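Local coordinates for extracellular solute-binding protein (Conexibacter woesei, PDB 4P98), which probably captures a small solute outside the cell membrane and delivers it to an ABC transporter, as a lipoprotein of the BMP (PnrA-like) family, at residues Gln203-Thr208 against Gly221-Ile226; Arg212-Ala217 against Ile226-Ala231. One frame throughout, in Å; residues are numbered along the deposited sequence.

Contact 1: Gln203-Thr208 against Gly221-Ile226; sequences QLLVAT and GDVPTI
Leu205 N donates to Pro224 O at 3.1 Å, Ile226 N to Leu205 O, and Ala207 N to Ile226 O at 2.9 Å in a nearly straight bond (169°); these three backbone hydrogen bonds join the 221-226 segment to strand 205-207. Val206 and Ile226 point to one face of the sheet, and there the end of Leu204 comes up to Ile226 under helix 125-137. Leu204 reaches two residues of the other segment. Its CG is anti to the backbone N (chi1 166°), and the two methyls divide the work: CD1 meets Pro224 CG at 3.7 Å, while CD2 meets Ile226 CD1 at 3.8 Å. An alanine here would probably leave a gap beside Pro224 CG and Ile226 CD1, which would lose the two leucine methyls packed on them. On the other face, Leu205 CD1 meets Val223 CG2 at 3.8 Å. Ala136 of helix 125-137 lies against both Leu204 and Ile226, whereas Leu214 and Ala218 of helix 212-221 lie on the side of Leu205 and Thr225. Thr225 OG1 is hydrogen-bonded to Asn240 OD1, a tie to the next strand, 240-242. Neighbouring parallel strands joined through helix 212-221 make this a beta-alpha-beta crossover in one of the two alpha/beta domains of a periplasmic-binding-protein fold.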
ATOM      1  N   GLN A 203     -23.860   1.760   2.702  1.00 20.50           N
ATOM      2  CA  GLN A 203     -23.706   2.203   4.089  1.00 21.03           C
ATOM      3  C   GLN A 203     -22.247   2.379   4.470  1.00 18.45           C
ATOM      4  O   GLN A 203     -21.928   2.753   5.591  1.00 18.86           O
ATOM      5  CB  GLN A 203     -24.396   1.212   5.033  1.00 24.67           C
ATOM      6  CG  GLN A 203     -25.900   1.104   4.774  1.00 27.12           C
ATOM      7  CD  GLN A 203     -26.547  -0.097   5.444  1.00 30.04           C
ATOM      8  OE1 GLN A 203     -26.054  -1.214   5.362  1.00 33.44           O
ATOM      9  NE2 GLN A 203     -27.675   0.131   6.088  1.00 35.36           N
ATOM     10  N   LEU A 204     -21.367   2.111   3.508  1.00 18.89           N
ATOM     11  CA  LEU A 204     -19.929   2.269   3.672  1.00 18.11           C
ATOM     12  C   LEU A 204     -19.338   2.394   2.270  1.00 14.64           C
ATOM     13  O   LEU A 204     -19.781   1.719   1.334  1.00 15.25           O
ATOM     14  CB  LEU A 204     -19.338   1.035   4.366  1.00 19.91           C
ATOM     15  CG  LEU A 204     -17.821   0.822   4.353  1.00 19.14           C
ATOM     16  CD1 LEU A 204     -17.156   1.610   5.465  1.00 20.12           C
ATOM     17  CD2 LEU A 204     -17.484  -0.668   4.487  1.00 20.76           C
ATOM     18  N   LEU A 205     -18.321   3.228   2.136  1.00 14.12           N
ATOM     19  CA  LEU A 205     -17.698   3.442   0.833  1.00 15.35           C
ATOM     20  C   LEU A 205     -16.223   3.098   0.897  1.00 14.99           C
ATOM     21  O   LEU A 205     -15.487   3.664   1.693  1.00 15.70           O
ATOM     22  CB  LEU A 205     -17.901   4.890   0.376  1.00 15.58           C
ATOM     23  CG  LEU A 205     -19.340   5.207  -0.055  1.00 16.24           C
ATOM     24  CD1 LEU A 205     -19.632   6.710  -0.114  1.00 17.11           C
ATOM     25  CD2 LEU A 205     -19.684   4.535  -1.372  1.00 17.54           C
ATOM     26  N   VAL A 206     -15.795   2.179   0.036  1.00 14.85           N
ATOM     27  CA  VAL A 206     -14.408   1.731   0.001  1.00 14.71           C
ATOM     28  C   VAL A 206     -13.706   2.287  -1.236  1.00 12.73           C
ATOM     29  O   VAL A 206     -14.178   2.095  -2.336  1.00 13.04           O
ATOM     30  CB  VAL A 206     -14.329   0.194  -0.043  1.00 16.09           C
ATOM     31  CG1 VAL A 206     -12.885  -0.267   0.093  1.00 16.98           C
ATOM     32  CG2 VAL A 206     -15.189  -0.409   1.055  1.00 18.06           C
ATOM     33  N   ALA A 207     -12.580   2.957  -1.023  1.00 13.32           N
ATOM     34  CA  ALA A 207     -11.746   3.504  -2.095  1.00 14.17           C
ATOM     35  C   ALA A 207     -10.578   2.580  -2.410  1.00 15.63           C
ATOM     36  O   ALA A 207      -9.835   2.182  -1.501  1.00 14.68           O
ATOM     37  CB  ALA A 207     -11.198   4.858  -1.681  1.00 14.07           C
ATOM     38  N   THR A 208     -10.381   2.279  -3.689  1.00 14.30           N
ATOM     39  CA  THR A 208      -9.155   1.588  -4.117  1.00 14.79           C
ATOM     40  C   THR A 208      -8.204   2.476  -4.901  1.00 16.16           C
ATOM     41  O   THR A 208      -7.053   2.098  -5.136  1.00 14.29           O
ATOM     42  CB  THR A 208      -9.462   0.347  -4.948  1.00 15.71           C
ATOM     43  OG1 THR A 208     -10.162   0.717  -6.133  1.00 16.26           O
ATOM     44  CG2 THR A 208     -10.291  -0.621  -4.134  1.00 16.60           C
ATOM     45  N   GLY A 221     -23.126  12.319   2.868  1.00 15.77           N
ATOM     46  CA  GLY A 221     -24.118  11.318   3.259  1.00 18.10           C
ATOM     47  C   GLY A 221     -23.944  10.682   4.632  1.00 18.59           C
ATOM     48  O   GLY A 221     -24.652   9.743   4.959  1.00 22.19           O
ATOM     49  N   ASP A 222     -23.016  11.196   5.429  0.70 20.79           N
ATOM     50  CA  ASP A 222     -22.757  10.691   6.780  0.70 26.41           C
ATOM     51  C   ASP A 222     -22.482   9.185   6.831  0.70 25.52           C
ATOM     52  O   ASP A 222     -22.993   8.497   7.715  0.70 27.16           O
ATOM     53  CB  ASP A 222     -23.938  11.024   7.715  0.70 31.07           C
ATOM     54  CG  ASP A 222     -24.254  12.506   7.760  0.70 36.67           C
ATOM     55  OD1 ASP A 222     -23.325  13.299   8.016  0.70 42.55           O
ATOM     56  OD2 ASP A 222     -25.432  12.875   7.556  0.70 48.50           O
ATOM     57  N   VAL A 223     -21.686   8.669   5.893  1.00 22.29           N
ATOM     58  CA  VAL A 223     -21.282   7.244   5.935  1.00 21.08           C
ATOM     59  C   VAL A 223     -19.784   7.134   6.165  1.00 19.85           C
ATOM     60  O   VAL A 223     -19.035   8.054   5.863  1.00 15.50           O
ATOM     61  CB  VAL A 223     -21.657   6.432   4.679  1.00 22.61           C
ATOM     62  CG1 VAL A 223     -23.165   6.336   4.519  1.00 21.98           C
ATOM     63  CG2 VAL A 223     -21.007   6.998   3.424  1.00 23.34           C
ATOM     64  N   PRO A 224     -19.333   6.000   6.724  1.00 19.08           N
ATOM     65  CA  PRO A 224     -17.895   5.867   6.917  1.00 19.08           C
ATOM     66  C   PRO A 224     -17.184   5.443   5.625  1.00 16.15           C
ATOM     67  O   PRO A 224     -17.822   4.953   4.711  1.00 15.13           O
ATOM     68  CB  PRO A 224     -17.792   4.745   7.967  1.00 18.32           C
ATOM     69  CG  PRO A 224     -19.000   3.919   7.716  1.00 20.42           C
ATOM     70  CD  PRO A 224     -20.079   4.912   7.373  1.00 20.40           C
ATOM     71  N   THR A 225     -15.868   5.625   5.582  1.00 16.25           N
ATOM     72  CA  THR A 225     -15.070   5.116   4.478  1.00 17.38           C
ATOM     73  C   THR A 225     -13.947   4.171   4.955  1.00 18.54           C
ATOM     74  O   THR A 225     -13.572   4.146   6.138  1.00 17.75           O
ATOM     75  CB  THR A 225     -14.458   6.241   3.618  1.00 16.52           C
ATOM     76  OG1 THR A 225     -13.460   6.958   4.349  1.00 16.84           O
ATOM     77  CG2 THR A 225     -15.536   7.207   3.121  1.00 17.39           C
ATOM     78  N   ILE A 226     -13.441   3.400   3.999  1.00 16.72           N
ATOM     79  CA  ILE A 226     -12.203   2.627   4.139  1.00 15.48           C
ATOM     80  C   ILE A 226     -11.321   2.944   2.929  1.00 14.43           C
ATOM     81  O   ILE A 226     -11.823   3.015   1.810  1.00 14.21           O
ATOM     82  CB  ILE A 226     -12.507   1.117   4.165  1.00 16.86           C
ATOM     83  CG1 ILE A 226     -13.236   0.755   5.455  1.00 17.31           C
ATOM     84  CG2 ILE A 226     -11.224   0.287   4.052  1.00 18.04           C
ATOM     85  CD1 ILE A 226     -13.816  -0.647   5.455  1.00 18.85           C
TER

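Contact 2: Arg212-Ala217 against Ile226-Ala231; sequences RGLGQA and IGVSAA
The loop leaving the C-terminal end of strand 225-226 folds back over the first turn of helix 212-221, a meeting that involves an ST turn at Ser229 and no hydrogen bond between the two segments. At the inner end, toward strand 225-226, Leu214 CD2 touches Val228 CG2 at 3.8 Å, the two branched side chains slanting across each other. Val228 CG1, anti to its own backbone N (chi1 177°), points to the start of the helix and lies 4.1 Å from Arg212 N. Gly215 lies on the side of the helix toward the same valine. Farther out, the Arg212 chain bends at chi3 (-87°), which turns NE aside, and the guanidinium lies beside the turn. Ser229 OG sits above one face of that group, toward its rim, 4.0 Å from Arg212 NH2, and Ala231 CB covers the same face at 3.8 Å from Arg212 NH1. Ser229 OG accepts from Ala231 N at 3.0 Å, closing the ST turn, and is also hydrogen-bonded to Asp31 O. The charge of Arg212 is met by Asp210, whose OD2 forms a salt bridge with NH2; this bridge probably limits how far the guanidinium can turn, while Ser229 and Ala231 lie over one of its faces. Glu190 of helix 187-199 binds Leu214 N, and Ala194 packs on Leu214. Ile236 of helix 234-237, which follows the loop, touches both Val228 and Gln216, so loop and both helices meet here.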
ATOM      1  N   ARG A 212     -10.112  10.671  -2.177  1.00 15.14           N
ATOM      2  CA  ARG A 212     -10.538  12.006  -1.697  1.00 16.42           C
ATOM      3  C   ARG A 212     -11.925  12.437  -2.195  1.00 17.12           C
ATOM      4  O   ARG A 212     -12.662  13.119  -1.477  1.00 18.85           O
ATOM      5  CB  ARG A 212      -9.508  13.071  -2.021  1.00 17.57           C
ATOM      6  CG  ARG A 212      -8.457  13.191  -0.937  1.00 19.03           C
ATOM      7  CD  ARG A 212      -7.334  14.108  -1.354  1.00 21.19           C
ATOM      8  NE  ARG A 212      -6.329  13.377  -2.095  1.00 19.19           N
ATOM      9  CZ  ARG A 212      -5.078  13.780  -2.293  1.00 20.91           C
ATOM     10  NH1 ARG A 212      -4.656  14.947  -1.835  1.00 22.72           N
ATOM     11  NH2 ARG A 212      -4.233  12.995  -2.958  1.00 24.65           N
ATOM     12  N   GLY A 213     -12.279  12.028  -3.406  1.00 16.22           N
ATOM     13  CA  GLY A 213     -13.583  12.349  -3.985  1.00 15.27           C
ATOM     14  C   GLY A 213     -14.668  11.517  -3.341  1.00 15.52           C
ATOM     15  O   GLY A 213     -15.712  12.024  -2.948  1.00 14.56           O
ATOM     16  N   LEU A 214     -14.401  10.224  -3.212  1.00 15.85           N
ATOM     17  CA  LEU A 214     -15.287   9.324  -2.487  1.00 14.89           C
ATOM     18  C   LEU A 214     -15.537   9.827  -1.060  1.00 13.45           C
ATOM     19  O   LEU A 214     -16.655   9.751  -0.548  1.00 14.32           O
ATOM     20  CB  LEU A 214     -14.662   7.920  -2.490  1.00 14.99           C
ATOM     21  CG  LEU A 214     -15.324   6.825  -1.670  1.00 15.57           C
ATOM     22  CD1 LEU A 214     -15.233   5.491  -2.414  1.00 15.82           C
ATOM     23  CD2 LEU A 214     -14.696   6.760  -0.290  1.00 15.30           C
ATOM     24  N   GLY A 215     -14.477  10.336  -0.438  1.00 12.64           N
ATOM     25  CA  GLY A 215     -14.521  10.869   0.911  1.00 15.62           C
ATOM     26  C   GLY A 215     -15.465  12.054   1.049  1.00 16.04           C
ATOM     27  O   GLY A 215     -16.200  12.157   2.036  1.00 13.97           O
ATOM     28  N   GLN A 216     -15.447  12.936   0.052  1.00 16.16           N
ATOM     29  CA  GLN A 216     -16.394  14.046  -0.002  1.00 18.23           C
ATOM     30  C   GLN A 216     -17.832  13.551  -0.049  1.00 15.16           C
ATOM     31  O   GLN A 216     -18.706  14.065   0.664  1.00 17.46           O
ATOM     32  CB  GLN A 216     -16.135  14.919  -1.237  1.00 20.70           C
ATOM     33  CG  GLN A 216     -14.858  15.713  -1.143  1.00 26.89           C
ATOM     34  CD  GLN A 216     -14.994  16.918  -0.229  1.00 33.30           C
ATOM     35  OE1 GLN A 216     -16.079  17.502  -0.098  1.00 40.03           O
ATOM     36  NE2 GLN A 216     -13.892  17.306   0.401  1.00 36.92           N
ATOM     37  N   ALA A 217     -18.089  12.570  -0.904  1.00 14.23           N
ATOM     38  CA  ALA A 217     -19.432  12.021  -1.042  1.00 15.72           C
ATOM     39  C   ALA A 217     -19.897  11.386   0.268  1.00 16.72           C
ATOM     40  O   ALA A 217     -21.068  11.502   0.657  1.00 15.86           O
ATOM     41  CB  ALA A 217     -19.471  10.997  -2.166  1.00 15.89           C
ATOM     42  N   ILE A 226     -13.441   3.400   3.999  1.00 16.72           N
ATOM     43  CA  ILE A 226     -12.203   2.627   4.139  1.00 15.48           C
ATOM     44  C   ILE A 226     -11.321   2.944   2.929  1.00 14.43           C
ATOM     45  O   ILE A 226     -11.823   3.015   1.810  1.00 14.21           O
ATOM     46  CB  ILE A 226     -12.507   1.117   4.165  1.00 16.86           C
ATOM     47  CG1 ILE A 226     -13.236   0.755   5.455  1.00 17.31           C
ATOM     48  CG2 ILE A 226     -11.224   0.287   4.052  1.00 18.04           C
ATOM     49  CD1 ILE A 226     -13.816  -0.647   5.455  1.00 18.85           C
ATOM     50  N   GLY A 227     -10.024   3.158   3.146  1.00 15.39           N
ATOM     51  CA  GLY A 227      -9.061   3.209   2.039  1.00 16.86           C
ATOM     52  C   GLY A 227      -8.706   4.575   1.499  1.00 17.41           C
ATOM     53  O   GLY A 227      -7.892   4.679   0.582  1.00 15.19           O
ATOM     54  N   VAL A 228      -9.287   5.626   2.079  1.00 17.55           N
ATOM     55  CA  VAL A 228      -9.067   6.981   1.593  1.00 16.49           C
ATOM     56  C   VAL A 228      -7.671   7.474   1.946  1.00 16.39           C
ATOM     57  O   VAL A 228      -7.170   7.218   3.031  1.00 20.38           O
ATOM     58  CB  VAL A 228     -10.146   7.961   2.114  1.00 15.95           C
ATOM     59  CG1 VAL A 228      -9.853   9.378   1.653  1.00 17.25           C
ATOM     60  CG2 VAL A 228     -11.515   7.506   1.652  1.00 16.01           C
ATOM     61  N   SER A 229      -7.055   8.167   0.997  1.00 16.55           N
ATOM     62  CA  SER A 229      -5.738   8.767   1.156  1.00 17.02           C
ATOM     63  C   SER A 229      -5.591   9.498   2.478  1.00 19.37           C
ATOM     64  O   SER A 229      -6.500  10.239   2.890  1.00 20.76           O
ATOM     65  CB  SER A 229      -5.481   9.769   0.018  1.00 17.43           C
ATOM     66  OG  SER A 229      -4.332  10.587   0.266  1.00 17.59           O
ATOM     67  N   ALA A 230      -4.425   9.316   3.104  1.00 17.66           N
ATOM     68  CA  ALA A 230      -4.047  10.040   4.315  1.00 20.40           C
ATOM     69  C   ALA A 230      -3.892  11.552   4.077  1.00 21.90           C
ATOM     70  O   ALA A 230      -3.876  12.311   5.036  1.00 22.85           O
ATOM     71  CB  ALA A 230      -2.754   9.473   4.909  1.00 21.99           C
ATOM     72  N   ALA A 231      -3.788  11.985   2.819  1.00 21.82           N
ATOM     73  CA  ALA A 231      -3.623  13.414   2.503  1.00 22.56           C
ATOM     74  C   ALA A 231      -4.948  14.184   2.442  1.00 23.35           C
ATOM     75  O   ALA A 231      -4.959  15.376   2.160  1.00 25.04           O
ATOM     76  CB  ALA A 231      -2.870  13.577   1.196  1.00 22.83           C
TER

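Contacts 1 and 2 lie about 8 Å apart, centre to centre, in the domain built on the five-stranded parallel sheet. Along the chain their segments alternate: 203-208, 212-217, 221-226 and 226-231, with Ile226 common to both. Contact 1 pairs two strands of the sheet; contact 2 sets the helix connecting them against the loop beyond the second strand. Leu214 bridges the pair, its CD2 lying 3.5 Å from Thr225 CG2 and its CD1 3.6 Å from Val206 O. Strand, helix, strand and outgoing loop thus form one continuous packed unit. Asp31, bonded to the loop of contact 2, follows strand 22-25 of the six-stranded sheet, which probably places this loop at the interface between the two lobes.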